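Putative glucarate dehydratase (Pseudomonas fluorescens, PDB 4IT1) probably catalyses the magnesium-dependent dehydration of D-glucarate to 5-dehydro-4-deoxy-D-glucarate, as a member of the mandelate racemase/muconate lactonizing enzyme family. Local coordinates at residues Pro287-Met292 with Val309-Ala314; Asp315-Gly320 with Met341-His346. All blocks are in the same frame, centred on the assembly; numbering follows the deposited sequence.

Interaction 1: Pro287-Met292 with Val309-Ala314. With MG (magnesium ion), chain E.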
ATOM      1  N   PRO A 287      24.599   8.766   5.127  1.00 51.02           N
ATOM      2  CA  PRO A 287      23.316   8.061   5.039  1.00 52.33           C
ATOM      3  C   PRO A 287      22.737   7.778   6.424  1.00 52.52           C
ATOM      4  O   PRO A 287      23.276   6.952   7.180  1.00 44.66           O
ATOM      5  CB  PRO A 287      23.665   6.744   4.317  1.00 48.33           C
ATOM      6  CG  PRO A 287      25.161   6.719   4.172  1.00 48.73           C
ATOM      7  CD  PRO A 287      25.740   7.842   4.978  1.00 48.48           C
ATOM      8  N   LEU A 288      21.648   8.472   6.751  1.00 51.15           N
ATOM      9  CA  LEU A 288      21.016   8.322   8.059  1.00 44.35           C
ATOM     10  C   LEU A 288      19.780   7.447   7.991  1.00 37.19           C
ATOM     11  O   LEU A 288      18.911   7.626   7.130  1.00 44.39           O
ATOM     12  CB  LEU A 288      20.707   9.678   8.686  1.00 39.88           C
ATOM     13  CG  LEU A 288      21.884  10.654   8.779  1.00 48.33           C
ATOM     14  CD1 LEU A 288      21.437  11.960   9.413  1.00 46.63           C
ATOM     15  CD2 LEU A 288      23.060  10.056   9.544  1.00 49.81           C
ATOM     16  N   ALA A 289      19.732   6.484   8.904  1.00 33.33           N
ATOM     17  CA  ALA A 289      18.606   5.577   9.042  1.00 36.39           C
ATOM     18  C   ALA A 289      17.896   5.900  10.349  1.00 40.96           C
ATOM     19  O   ALA A 289      18.498   6.500  11.249  1.00 40.19           O
ATOM     20  CB  ALA A 289      19.095   4.135   9.062  1.00 35.10           C
ATOM     21  N   THR A 290      16.631   5.497  10.460  1.00 38.61           N
ATOM     22  CA  THR A 290      15.878   5.731  11.686  1.00 38.96           C
ATOM     23  C   THR A 290      14.856   4.646  11.995  1.00 34.82           C
ATOM     24  O   THR A 290      14.271   4.049  11.100  1.00 35.42           O
ATOM     25  CB  THR A 290      15.124   7.088  11.648  1.00 38.37           C
ATOM     26  OG1 THR A 290      14.645   7.411  12.964  1.00 35.46           O
ATOM     27  CG2 THR A 290      13.941   7.037  10.698  1.00 32.93           C
ATOM     28  N   ASN A 291      14.649   4.401  13.279  1.00 42.21           N
ATOM     29  CA  ASN A 291      13.367   3.875  13.731  1.00 44.10           C
ATOM     30  C   ASN A 291      12.868   4.633  14.971  1.00 44.81           C
ATOM     31  O   ASN A 291      12.244   4.068  15.872  1.00 47.94           O
ATOM     32  CB  ASN A 291      13.368   2.339  13.861  1.00 41.36           C
ATOM     33  CG  ASN A 291      14.362   1.805  14.875  1.00 41.68           C
ATOM     34  OD1 ASN A 291      15.099   2.542  15.533  1.00 47.15           O
ATOM     35  ND2 ASN A 291      14.380   0.485  15.006  1.00 55.23           N
ATOM     36  N   MET A 292      13.154   5.933  14.982  1.00 46.92           N
ATOM     37  CA  MET A 292      12.795   6.819  16.093  1.00 47.85           C
ATOM     38  C   MET A 292      12.042   8.043  15.612  1.00 45.30           C
ATOM     39  O   MET A 292      11.010   8.389  16.183  1.00 46.94           O
ATOM     40  CB  MET A 292      14.030   7.245  16.885  1.00 39.18           C
ATOM     41  CG  MET A 292      14.516   6.173  17.854  1.00 48.27           C
ATOM     42  SD  MET A 292      16.056   6.588  18.686  1.00 51.52           S
ATOM     43  CE  MET A 292      15.468   7.672  19.995  1.00 56.08           C
ATOM     44  N   VAL A 309      15.786  11.850   7.012  1.00 45.79           N
ATOM     45  CA  VAL A 309      16.351  10.509   6.947  1.00 45.17           C
ATOM     46  C   VAL A 309      16.371   9.972   5.522  1.00 50.50           C
ATOM     47  O   VAL A 309      15.534  10.335   4.692  1.00 46.33           O
ATOM     48  CB  VAL A 309      15.614   9.514   7.878  1.00 44.98           C
ATOM     49  CG1 VAL A 309      15.725   9.966   9.320  1.00 45.04           C
ATOM     50  CG2 VAL A 309      14.157   9.339   7.475  1.00 46.46           C
ATOM     51  N   GLN A 310      17.336   9.101   5.256  1.00 44.96           N
ATOM     52  CA  GLN A 310      17.513   8.523   3.934  1.00 43.42           C
ATOM     53  C   GLN A 310      17.066   7.069   3.916  1.00 44.22           C
ATOM     54  O   GLN A 310      16.893   6.489   2.851  1.00 42.16           O
ATOM     55  CB  GLN A 310      18.974   8.641   3.510  1.00 44.32           C
ATOM     56  CG  GLN A 310      19.427  10.077   3.280  1.00 48.53           C
ATOM     57  CD  GLN A 310      19.513  10.889   4.565  1.00 54.11           C
ATOM     58  OE1 GLN A 310      20.198  10.500   5.515  1.00 44.94           O
ATOM     59  NE2 GLN A 310      18.812  12.026   4.601  1.00 49.80           N
ATOM     60  N   ILE A 311      16.869   6.493   5.106  1.00 38.01           N
ATOM     61  CA  ILE A 311      16.530   5.081   5.250  1.00 41.73           C
ATOM     62  C   ILE A 311      15.551   4.881   6.405  1.00 41.57           C
ATOM     63  O   ILE A 311      15.801   5.331   7.523  1.00 47.07           O
ATOM     64  CB  ILE A 311      17.784   4.203   5.519  1.00 37.26           C
ATOM     65  CG1 ILE A 311      18.786   4.277   4.358  1.00 44.13           C
ATOM     66  CG2 ILE A 311      17.369   2.763   5.777  1.00 36.33           C
ATOM     67  CD1 ILE A 311      20.243   4.200   4.785  1.00 44.76           C
ATOM     68  N   VAL A 312      14.452   4.190   6.130  1.00 40.64           N
ATOM     69  CA  VAL A 312      13.475   3.861   7.152  1.00 47.35           C
ATOM     70  C   VAL A 312      13.572   2.385   7.522  1.00 50.78           C
ATOM     71  O   VAL A 312      13.450   1.509   6.661  1.00 48.69           O
ATOM     72  CB  VAL A 312      12.034   4.187   6.698  1.00 46.64           C
ATOM     73  CG1 VAL A 312      11.039   3.818   7.790  1.00 37.98           C
ATOM     74  CG2 VAL A 312      11.908   5.664   6.346  1.00 41.70           C
ATOM     75  N   LEU A 313      13.806   2.118   8.804  1.00 43.84           N
ATOM     76  CA  LEU A 313      13.712   0.757   9.317  1.00 49.08           C
ATOM     77  C   LEU A 313      12.285   0.476   9.774  1.00 49.64           C
ATOM     78  O   LEU A 313      11.873   0.899  10.853  1.00 55.07           O
ATOM     79  CB  LEU A 313      14.712   0.521  10.452  1.00 47.64           C
ATOM     80  CG  LEU A 313      16.168   0.941  10.205  1.00 53.29           C
ATOM     81  CD1 LEU A 313      17.014   0.559  11.402  1.00 46.72           C
ATOM     82  CD2 LEU A 313      16.755   0.334   8.934  1.00 54.35           C
ATOM     83  N   ALA A 314      11.528  -0.212   8.927  1.00 49.80           N
ATOM     84  CA  ALA A 314      10.172  -0.636   9.253  1.00 49.74           C
ATOM     85  C   ALA A 314      10.161  -1.732  10.323  1.00 49.16           C
ATOM     86  O   ALA A 314      11.191  -2.348  10.610  1.00 52.90           O
ATOM     87  CB  ALA A 314       9.451  -1.106   7.997  1.00 46.73           C
TER
HETATM   88 MG    MG E 501      16.847   1.820  16.629  1.00 53.20          MG
HETATM   89  O   HOH W   1      12.164  -0.559  13.466  1.00 59.23           O
HETATM   90  O   HOH W   2      16.412  -0.232  16.706  1.00 44.79           O
HETATM   91  O   HOH W   3      17.259   3.935  16.792  1.00 41.55           O
HETATM   92  O   HOH W   4      15.876   2.002  18.420  1.00 55.88           O
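Strands 288-290 and 311-314 are neighbouring parallel strands of the C-terminal barrel, joined by helix 297-306 in a beta-alpha-beta crossover, and the first of them ends at the magnesium site. Their registered pairs are Ala289 with Ile311 and Thr290 with Val312. Thr290 N donates to Ile311 O (3.1 Å), and Leu313 N gives a straighter bond to Thr290 O (163° at the hydrogen). Upstream, Leu288 O takes Gln310 N at 2.9 Å and, weakly, Ile311 N. The Gln310 side chain completes this end: bent at chi2 (69°), it folds back so that OE1 accepts Leu288 N in the carbonyl plane at 2.8 Å, doing the work of a backbone carbonyl. On one face of the sheet the Ala289 methyl rests on Ile311 CB (3.8 Å). On the other, Thr290 CG2 meets Val309 CG1, the two side chains crossing at about a right angle. At chi1 -167° Thr290 OG1 is swung opposite the backbone nitrogen, within reach of Met292 N, which it accepts in an ST turn, and it is also hydrogen-bonded to Asp269. Beyond the strand, Asn291 packs its CB against Leu313 and sends OD1 to magnesium at 2.2 Å, alongside Asp243, Glu268 and three waters. Its ND2 donates to one of those metal waters and to another water that bridges to Leu313 O; these two bonds, with the metal bond at OD1, would fix the amide's rotation. A metal ligand placed just past the C-terminal end of a barrel strand is characteristic of the enolase superfamily.

Interaction 2: Asp315-Gly320 with Met341-His346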
ATOM      1  N   ASP A 315       8.985  -1.959  10.900  1.00 47.57           N
ATOM      2  CA  ASP A 315       8.769  -2.908  11.995  1.00 45.51           C
ATOM      3  C   ASP A 315       7.270  -3.128  12.010  1.00 49.20           C
ATOM      4  O   ASP A 315       6.510  -2.215  12.349  1.00 51.05           O
ATOM      5  CB  ASP A 315       9.238  -2.312  13.325  1.00 49.93           C
ATOM      6  CG  ASP A 315       9.173  -3.298  14.486  1.00 52.58           C
ATOM      7  OD1 ASP A 315       8.216  -4.100  14.559  1.00 50.31           O
ATOM      8  OD2 ASP A 315      10.087  -3.249  15.343  1.00 50.21           O
ATOM      9  N   HIS A 316       6.842  -4.323  11.611  1.00 42.44           N
ATOM     10  CA  HIS A 316       5.428  -4.563  11.349  1.00 42.90           C
ATOM     11  C   HIS A 316       4.595  -4.462  12.624  1.00 42.55           C
ATOM     12  O   HIS A 316       3.376  -4.269  12.561  1.00 45.59           O
ATOM     13  CB  HIS A 316       5.220  -5.926  10.678  1.00 46.80           C
ATOM     14  CG  HIS A 316       5.433  -7.095  11.591  1.00 46.69           C
ATOM     15  ND1 HIS A 316       6.681  -7.635  11.831  1.00 45.71           N
ATOM     16  CD2 HIS A 316       4.559  -7.827  12.322  1.00 42.73           C
ATOM     17  CE1 HIS A 316       6.564  -8.653  12.666  1.00 46.03           C
ATOM     18  NE2 HIS A 316       5.286  -8.790  12.981  1.00 48.54           N
ATOM     19  N   HIS A 317       5.263  -4.596  13.768  1.00 46.85           N
ATOM     20  CA  HIS A 317       4.589  -4.606  15.059  1.00 53.92           C
ATOM     21  C   HIS A 317       3.913  -3.284  15.350  1.00 52.47           C
ATOM     22  O   HIS A 317       2.773  -3.261  15.817  1.00 55.48           O
ATOM     23  CB  HIS A 317       5.566  -4.927  16.176  1.00 47.18           C
ATOM     24  CG  HIS A 317       6.187  -6.280  16.060  1.00 59.22           C
ATOM     25  ND1 HIS A 317       7.532  -6.462  15.823  1.00 57.92           N
ATOM     26  CD2 HIS A 317       5.649  -7.519  16.156  1.00 49.93           C
ATOM     27  CE1 HIS A 317       7.797  -7.755  15.783  1.00 61.48           C
ATOM     28  NE2 HIS A 317       6.671  -8.417  15.980  1.00 63.83           N
ATOM     29  N   TYR A 318       4.603  -2.184  15.071  1.00 50.52           N
ATOM     30  CA  TYR A 318       4.027  -0.878  15.391  1.00 49.79           C
ATOM     31  C   TYR A 318       3.582  -0.063  14.196  1.00 51.53           C
ATOM     32  O   TYR A 318       2.817   0.887  14.348  1.00 52.62           O
ATOM     33  CB  TYR A 318       4.918  -0.067  16.337  1.00 40.37           C
ATOM     34  CG  TYR A 318       6.287   0.292  15.832  1.00 39.83           C
ATOM     35  CD1 TYR A 318       6.473   1.346  14.933  1.00 38.18           C
ATOM     36  CD2 TYR A 318       7.408  -0.373  16.305  1.00 38.62           C
ATOM     37  CE1 TYR A 318       7.739   1.693  14.492  1.00 37.94           C
ATOM     38  CE2 TYR A 318       8.684  -0.028  15.871  1.00 44.67           C
ATOM     39  CZ  TYR A 318       8.841   0.999  14.958  1.00 38.14           C
ATOM     40  OH  TYR A 318      10.109   1.347  14.527  1.00 44.70           O
ATOM     41  N   TRP A 319       4.026  -0.440  13.002  1.00 52.52           N
ATOM     42  CA  TRP A 319       3.571   0.261  11.804  1.00 43.13           C
ATOM     43  C   TRP A 319       2.160  -0.121  11.392  1.00 41.50           C
ATOM     44  O   TRP A 319       1.571   0.515  10.516  1.00 47.64           O
ATOM     45  CB  TRP A 319       4.543   0.071  10.655  1.00 44.00           C
ATOM     46  CG  TRP A 319       5.611   1.088  10.646  1.00 39.05           C
ATOM     47  CD1 TRP A 319       6.824   1.008  11.264  1.00 39.54           C
ATOM     48  CD2 TRP A 319       5.575   2.356   9.982  1.00 33.80           C
ATOM     49  NE1 TRP A 319       7.553   2.153  11.025  1.00 39.03           N
ATOM     50  CE2 TRP A 319       6.814   2.989  10.227  1.00 36.53           C
ATOM     51  CE3 TRP A 319       4.626   3.008   9.187  1.00 41.09           C
ATOM     52  CZ2 TRP A 319       7.130   4.248   9.706  1.00 34.51           C
ATOM     53  CZ3 TRP A 319       4.944   4.269   8.660  1.00 39.35           C
ATOM     54  CH2 TRP A 319       6.181   4.876   8.937  1.00 33.18           C
ATOM     55  N   GLY A 320       1.616  -1.159  12.025  1.00 44.50           N
ATOM     56  CA  GLY A 320       0.225  -1.547  11.789  1.00 42.35           C
ATOM     57  C   GLY A 320       0.033  -2.862  11.048  1.00 41.47           C
ATOM     58  O   GLY A 320      -1.023  -3.098  10.476  1.00 46.22           O
ATOM     59  N   MET A 341      13.811  -4.013   7.407  1.00 56.61           N
ATOM     60  CA  MET A 341      12.841  -4.422   8.410  1.00 52.29           C
ATOM     61  C   MET A 341      13.548  -4.597   9.752  1.00 50.89           C
ATOM     62  O   MET A 341      14.774  -4.717   9.802  1.00 47.20           O
ATOM     63  CB  MET A 341      12.170  -5.718   7.969  1.00 57.94           C
ATOM     64  CG  MET A 341      10.669  -5.750   8.156  1.00 68.21           C
ATOM     65  SD  MET A 341       9.795  -4.743   6.951  1.00 82.90           S
ATOM     66  CE  MET A 341      10.580  -5.243   5.418  1.00 83.37           C
ATOM     67  N   HIS A 342      12.776  -4.594  10.837  1.00 44.72           N
ATOM     68  CA  HIS A 342      13.342  -4.648  12.186  1.00 48.37           C
ATOM     69  C   HIS A 342      12.363  -5.315  13.145  1.00 45.38           C
ATOM     70  O   HIS A 342      11.149  -5.269  12.934  1.00 44.68           O
ATOM     71  CB  HIS A 342      13.701  -3.232  12.679  1.00 47.39           C
ATOM     72  CG  HIS A 342      13.867  -3.126  14.167  1.00 50.04           C
ATOM     73  ND1 HIS A 342      12.798  -3.133  15.037  1.00 46.92           N
ATOM     74  CD2 HIS A 342      14.975  -3.014  14.938  1.00 48.76           C
ATOM     75  CE1 HIS A 342      13.239  -3.038  16.279  1.00 46.22           C
ATOM     76  NE2 HIS A 342      14.557  -2.965  16.247  1.00 46.95           N
ATOM     77  N   SER A 343      12.909  -5.957  14.176  1.00 47.93           N
ATOM     78  CA  SER A 343      12.131  -6.459  15.320  1.00 53.09           C
ATOM     79  C   SER A 343      13.060  -6.680  16.496  1.00 54.86           C
ATOM     80  O   SER A 343      14.190  -7.154  16.327  1.00 54.40           O
ATOM     81  CB  SER A 343      11.382  -7.743  14.984  1.00 52.87           C
ATOM     82  OG  SER A 343      10.399  -7.501  13.990  1.00 54.97           O
ATOM     83  N   ASN A 344      12.592  -6.307  17.682  1.00 55.63           N
ATOM     84  CA  ASN A 344      13.396  -6.416  18.894  1.00 55.54           C
ATOM     85  C   ASN A 344      12.702  -7.291  19.935  1.00 53.83           C
ATOM     86  O   ASN A 344      11.475  -7.431  19.896  1.00 46.37           O
ATOM     87  CB  ASN A 344      13.708  -5.023  19.458  1.00 57.66           C
ATOM     88  CG  ASN A 344      12.472  -4.305  19.972  1.00 54.43           C
ATOM     89  OD1 ASN A 344      11.492  -4.117  19.248  1.00 55.87           O
ATOM     90  ND2 ASN A 344      12.516  -3.901  21.234  1.00 48.74           N
ATOM     91  N   SER A 345      13.493  -7.875  20.843  1.00 56.55           N
ATOM     92  CA  SER A 345      12.986  -8.718  21.944  1.00 63.62           C
ATOM     93  C   SER A 345      11.757  -9.530  21.545  1.00 60.59           C
ATOM     94  O   SER A 345      10.653  -9.323  22.057  1.00 55.15           O
ATOM     95  CB  SER A 345      12.715  -7.886  23.206  1.00 64.33           C
ATOM     96  OG  SER A 345      13.931  -7.567  23.862  1.00 72.88           O
ATOM     97  N   HIS A 346      11.973 -10.458  20.616  1.00 66.47           N
ATOM     98  CA  HIS A 346      10.887 -11.185  19.970  1.00 62.18           C
ATOM     99  C   HIS A 346      11.213 -12.673  19.864  1.00 66.46           C
ATOM    100  O   HIS A 346      12.360 -13.094  20.059  1.00 63.09           O
ATOM    101  CB  HIS A 346      10.653 -10.618  18.568  1.00 61.12           C
ATOM    102  CG  HIS A 346      11.819 -10.815  17.650  1.00 66.80           C
ATOM    103  ND1 HIS A 346      11.875 -11.839  16.731  1.00 56.86           N
ATOM    104  CD2 HIS A 346      12.993 -10.148  17.544  1.00 65.45           C
ATOM    105  CE1 HIS A 346      13.023 -11.781  16.083  1.00 65.41           C
ATOM    106  NE2 HIS A 346      13.722 -10.765  16.558  1.00 65.76           N
TER
HETATM  107  O   HOH W   5       9.018  -3.934  17.977  1.00 50.70           O
HETATM  108  O   HOH W   6       9.052  -6.363  11.553  1.00 59.58           O
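A buried histidine-carboxylate contact joins the turn that follows strand 311-314 to the loop that follows strand 338-341, at the active-site end of the barrel. Asp315 OD2 accepts His342 ND1 at 2.7 Å; the oxygen lies in the imidazole plane, whereas the donor meets it on the anti side, 33° out of the carboxylate plane. The carboxylate and ring planes are 48° apart. With CG anti to the backbone nitrogen (chi1 -174°), Asp315 can serve both segments: OD1 caps the short helix 316-319 by accepting His317 N, and its syn lone pair takes His317 ND1 at 2.8 Å. His317 NE2 continues the chain of bonds to Ser350. Ser343 OG sits at the edge of the His317 ring, 3.2 Å from CE1, and donates to the carbonyl of His342. Two waters add to the join, one donating to Asp315 OD2 and Asn344 OD1, the other donating to His342 O and accepting His316 N (3.0 Å). Without the carboxylate, as with an alanine here, the ND1 atoms of His317 and His342 would probably lose their shared acceptor, the helix its cap, and the His342 ring would be freer to turn. His342 is a predicted proton acceptor; the bond from its ND1 to Asp315 sets the orientation of the ring, and NE2 lies on the side away from the carboxylate.

Followed from the N terminus, the two contacts come in series, neither nested nor crossed. Interaction 1 closes the loop through helix 297-306, bringing 309-314 back beside 287-292. The chain then runs directly from Ala314 into Asp315, where interaction 2 opens; helix 322-334 and then strand 338-341, whose last residue begins 341-346, bring the chain back to close it. Three successive barrel strands, 288-290, 311-314 and 338-341, are thus tied together. Although their centres lie about 14 Å apart, the contacts touch: Asn291 ND2 is 3.5 Å from His342 CD2, and Asn291 CB packs on Tyr318 OH. The magnesium ligand and the predicted proton acceptor therefore stand side by side.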